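Ricin B-related lectin (Polyporus squamosus, PDB 5MUA) binds galactose, and probably galactose-containing carbohydrates, through a ricin-type lectin part joined to a papain-like, calcium-binding protease part. Local coordinates at residues M71-H76 and D80-I85. Sequence-based numbering, arbitrary orientation. Where two conformers were deposited one is given.
With GAL (beta-D-galactopyranose), chain J.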
ATOM      1  N   MET B  71     -10.660  26.615  14.721  1.00 10.82           N
ATOM      2  CA  MET B  71     -10.366  27.671  15.740  1.00 10.79           C
ATOM      3  C   MET B  71     -11.454  28.741  15.596  1.00 10.94           C
ATOM      4  O   MET B  71     -11.715  29.259  14.492  1.00 10.27           O
ATOM      5  CB  MET B  71      -9.037  28.267  15.521  1.00 11.17           C
ATOM      6  CG  MET B  71      -8.620  29.226  16.621  1.00 10.89           C
ATOM      7  SD  MET B  71      -6.959  29.969  16.231  0.75 12.40           S
ATOM      8  CE  MET B  71      -5.792  28.743  16.828  0.75 12.73           C
ATOM      9  N   ASP B  72     -12.118  29.037  16.704  1.00 11.39           N
ATOM     10  CA  ASP B  72     -13.375  29.779  16.663  1.00 11.17           C
ATOM     11  C   ASP B  72     -13.385  30.730  17.889  1.00 12.25           C
ATOM     12  O   ASP B  72     -13.015  30.344  19.007  1.00 11.12           O
ATOM     13  CB  ASP B  72     -14.508  28.716  16.680  1.00 11.11           C
ATOM     14  CG  ASP B  72     -15.957  29.299  16.914  1.00 11.93           C
ATOM     15  OD1 ASP B  72     -16.191  29.966  17.968  1.00 11.55           O
ATOM     16  OD2 ASP B  72     -16.836  28.911  16.107  1.00 11.85           O
ATOM     17  N   LEU B  73     -13.788  31.977  17.652  1.00 11.44           N
ATOM     18  CA  LEU B  73     -13.886  32.957  18.733  1.00 12.09           C
ATOM     19  C   LEU B  73     -15.329  32.828  19.303  1.00 12.88           C
ATOM     20  O   LEU B  73     -16.322  33.140  18.601  1.00 11.50           O
ATOM     21  CB  LEU B  73     -13.614  34.360  18.211  1.00 11.85           C
ATOM     22  CG  LEU B  73     -13.653  35.445  19.281  1.00 13.51           C
ATOM     23  CD1 LEU B  73     -12.584  35.262  20.374  1.00 15.09           C
ATOM     24  CD2 LEU B  73     -13.361  36.747  18.593  1.00 14.67           C
ATOM     25  N   ALA B  74     -15.429  32.276  20.500  1.00 12.25           N
ATOM     26  CA  ALA B  74     -16.688  31.828  21.084  1.00 12.89           C
ATOM     27  C   ALA B  74     -17.741  32.888  21.070  1.00 13.69           C
ATOM     28  O   ALA B  74     -17.530  34.052  21.499  1.00 13.16           O
ATOM     29  CB  ALA B  74     -16.476  31.316  22.544  1.00 13.04           C
ATOM     30  N   GLY B  75     -18.873  32.557  20.491  1.00 13.01           N
ATOM     31  CA  GLY B  75     -20.003  33.464  20.496  1.00 14.20           C
ATOM     32  C   GLY B  75     -19.831  34.750  19.678  1.00 13.83           C
ATOM     33  O   GLY B  75     -20.654  35.698  19.788  1.00 14.73           O
ATOM     34  N   HIS B  76     -18.840  34.795  18.800  1.00 13.65           N
ATOM     35  CA  HIS B  76     -18.503  35.933  17.974  1.00 12.81           C
ATOM     36  C   HIS B  76     -18.163  37.177  18.835  1.00 14.44           C
ATOM     37  O   HIS B  76     -18.247  38.286  18.326  1.00 13.76           O
ATOM     38  CB  HIS B  76     -19.649  36.322  16.997  1.00 14.41           C
ATOM     39  CG  HIS B  76     -20.257  35.162  16.278  1.00 14.73           C
ATOM     40  ND1 HIS B  76     -20.047  34.949  14.937  1.00 18.80           N
ATOM     41  CD2 HIS B  76     -21.133  34.223  16.686  1.00 14.41           C
ATOM     42  CE1 HIS B  76     -20.705  33.862  14.574  1.00 17.07           C
ATOM     43  NE2 HIS B  76     -21.336  33.388  15.631  1.00 17.34           N
ATOM     44  N   ASP B  80     -13.035  41.398  25.703  1.00 14.06           N
ATOM     45  CA  ASP B  80     -11.756  40.865  26.156  1.00 13.39           C
ATOM     46  C   ASP B  80     -11.955  39.612  26.998  1.00 13.53           C
ATOM     47  O   ASP B  80     -12.816  39.550  27.892  1.00 12.51           O
ATOM     48  CB  ASP B  80     -11.022  41.924  26.971  1.00 14.17           C
ATOM     49  CG  ASP B  80     -10.540  43.039  26.141  1.00 16.41           C
ATOM     50  OD1 ASP B  80     -10.358  42.941  24.931  1.00 13.42           O
ATOM     51  OD2 ASP B  80     -10.333  44.134  26.754  1.00 16.21           O
ATOM     52  N   GLY B  81     -11.117  38.601  26.722  1.00 12.55           N
ATOM     53  CA  GLY B  81     -11.084  37.362  27.487  1.00 13.00           C
ATOM     54  C   GLY B  81     -12.060  36.304  27.009  1.00 13.77           C
ATOM     55  O   GLY B  81     -12.228  35.302  27.711  1.00 15.56           O
ATOM     56  N   THR B  82     -12.696  36.550  25.863  1.00 13.42           N
ATOM     57  CA  THR B  82     -13.546  35.575  25.215  1.00 13.42           C
ATOM     58  C   THR B  82     -12.760  34.323  24.809  1.00 13.28           C
ATOM     59  O   THR B  82     -11.688  34.437  24.247  1.00 12.76           O
ATOM     60  CB  THR B  82     -14.124  36.186  23.936  1.00 14.06           C
ATOM     61  OG1 THR B  82     -14.928  37.334  24.296  1.00 14.62           O
ATOM     62  CG2 THR B  82     -14.984  35.190  23.179  1.00 13.99           C
ATOM     63  N   ALA B  83     -13.326  33.158  25.094  1.00 12.73           N
ATOM     64  CA  ALA B  83     -12.625  31.877  24.875  1.00 13.36           C
ATOM     65  C   ALA B  83     -12.403  31.690  23.391  1.00 12.06           C
ATOM     66  O   ALA B  83     -13.297  31.996  22.566  1.00 11.55           O
ATOM     67  CB  ALA B  83     -13.462  30.704  25.383  1.00 13.40           C
ATOM     68  N   ILE B  84     -11.272  31.078  23.094  1.00 13.13           N
ATOM     69  CA  ILE B  84     -10.941  30.601  21.746  0.50 13.25           C
ATOM     70  C   ILE B  84     -11.127  29.067  21.839  1.00 12.79           C
ATOM     71  O   ILE B  84     -10.499  28.438  22.664  1.00 12.54           O
ATOM     72  CB  ILE B  84      -9.485  30.895  21.312  0.50 13.94           C
ATOM     73  CG1 ILE B  84      -9.138  32.388  21.351  0.50 14.04           C
ATOM     74  CG2 ILE B  84      -9.214  30.295  19.924  0.50 13.79           C
ATOM     75  CD1 ILE B  84      -9.905  33.244  20.382  0.50 14.56           C
ATOM     76  N   ILE B  85     -11.969  28.503  20.977  1.00 13.46           N
ATOM     77  CA  ILE B  85     -12.389  27.113  21.059  1.00 12.56           C
ATOM     78  C   ILE B  85     -12.177  26.452  19.702  1.00 12.34           C
ATOM     79  O   ILE B  85     -11.896  27.126  18.694  1.00 12.49           O
ATOM     80  CB  ILE B  85     -13.880  27.033  21.487  1.00 12.05           C
ATOM     81  CG1 ILE B  85     -14.815  27.679  20.454  1.00 13.20           C
ATOM     82  CG2 ILE B  85     -14.066  27.674  22.866  1.00 12.80           C
ATOM     83  CD1 ILE B  85     -16.309  27.608  20.737  1.00 13.93           C
TER
HETATM   84  C1  GAL J 301     -21.988  30.489  18.578  1.00 20.65           C
HETATM   85  C2  GAL J 301     -21.080  30.656  17.360  1.00 19.11           C
HETATM   86  C3  GAL J 301     -20.133  29.496  17.125  1.00 17.16           C
HETATM   87  C4  GAL J 301     -19.419  29.166  18.445  1.00 17.50           C
HETATM   88  C5  GAL J 301     -20.447  29.003  19.597  1.00 20.12           C
HETATM   89  C6  GAL J 301     -19.815  28.810  20.959  1.00 22.85           C
HETATM   90  O1  GAL J 301     -22.584  31.738  18.773  1.00 22.11           O
HETATM   91  O2  GAL J 301     -21.916  30.792  16.198  1.00 19.75           O
HETATM   92  O3  GAL J 301     -19.248  29.886  16.043  1.00 17.01           O
HETATM   93  O4  GAL J 301     -18.523  30.277  18.707  1.00 14.69           O
HETATM   94  O5  GAL J 301     -21.266  30.177  19.723  1.00 20.40           O
HETATM   95  O6  GAL J 301     -20.847  28.551  21.896  1.00 27.41           O
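Asp72 and Ile85 form an antiparallel hydrogen-bonded pair. The bond from Ile85 N to Asp72 O, 2.9 Å long, is nearly straight (171°). Its partner from Asp72 N to Ile85 O, although 2.8 Å, is clearly bent. Ala74 N to Ala83 O, at 3.0 Å, carries the pairing towards the turn. On the galactose face, chi1 (63°) sets Ile85 CG1 between the backbone N and the carbonyl carbon, and an extended chi2 (177°) carries CD1 to 3.6 Å from Asp72 OD1, where it also touches sugar C6. Both carboxylate oxygens of Asp72 accept from the sugar, OD1 from O4 (very short, 2.5 Å) and OD2 from O3. Sugar O4 is gripped a second time by Gly75 N, 2.9 Å away, and His76 NE2 meets O2 at 2.7 Å, with the ring edge turned to the hydroxyl. Asn94 ND2 bonds the sugar and Leu73 O. On the other face, Leu73 CD1 meets Ile84 CD1, and Trp97 touches both residues; Leu73 CD1 also meets Thr82 CG2. In the second shell, Gln95 NE2 bonds Asp72 OD2 and His76 N to Leu73 O closes the bend. An aspartate on a hairpin strand receiving O3 and O4 is characteristic of a galactose site in a ricin-type beta-trefoil.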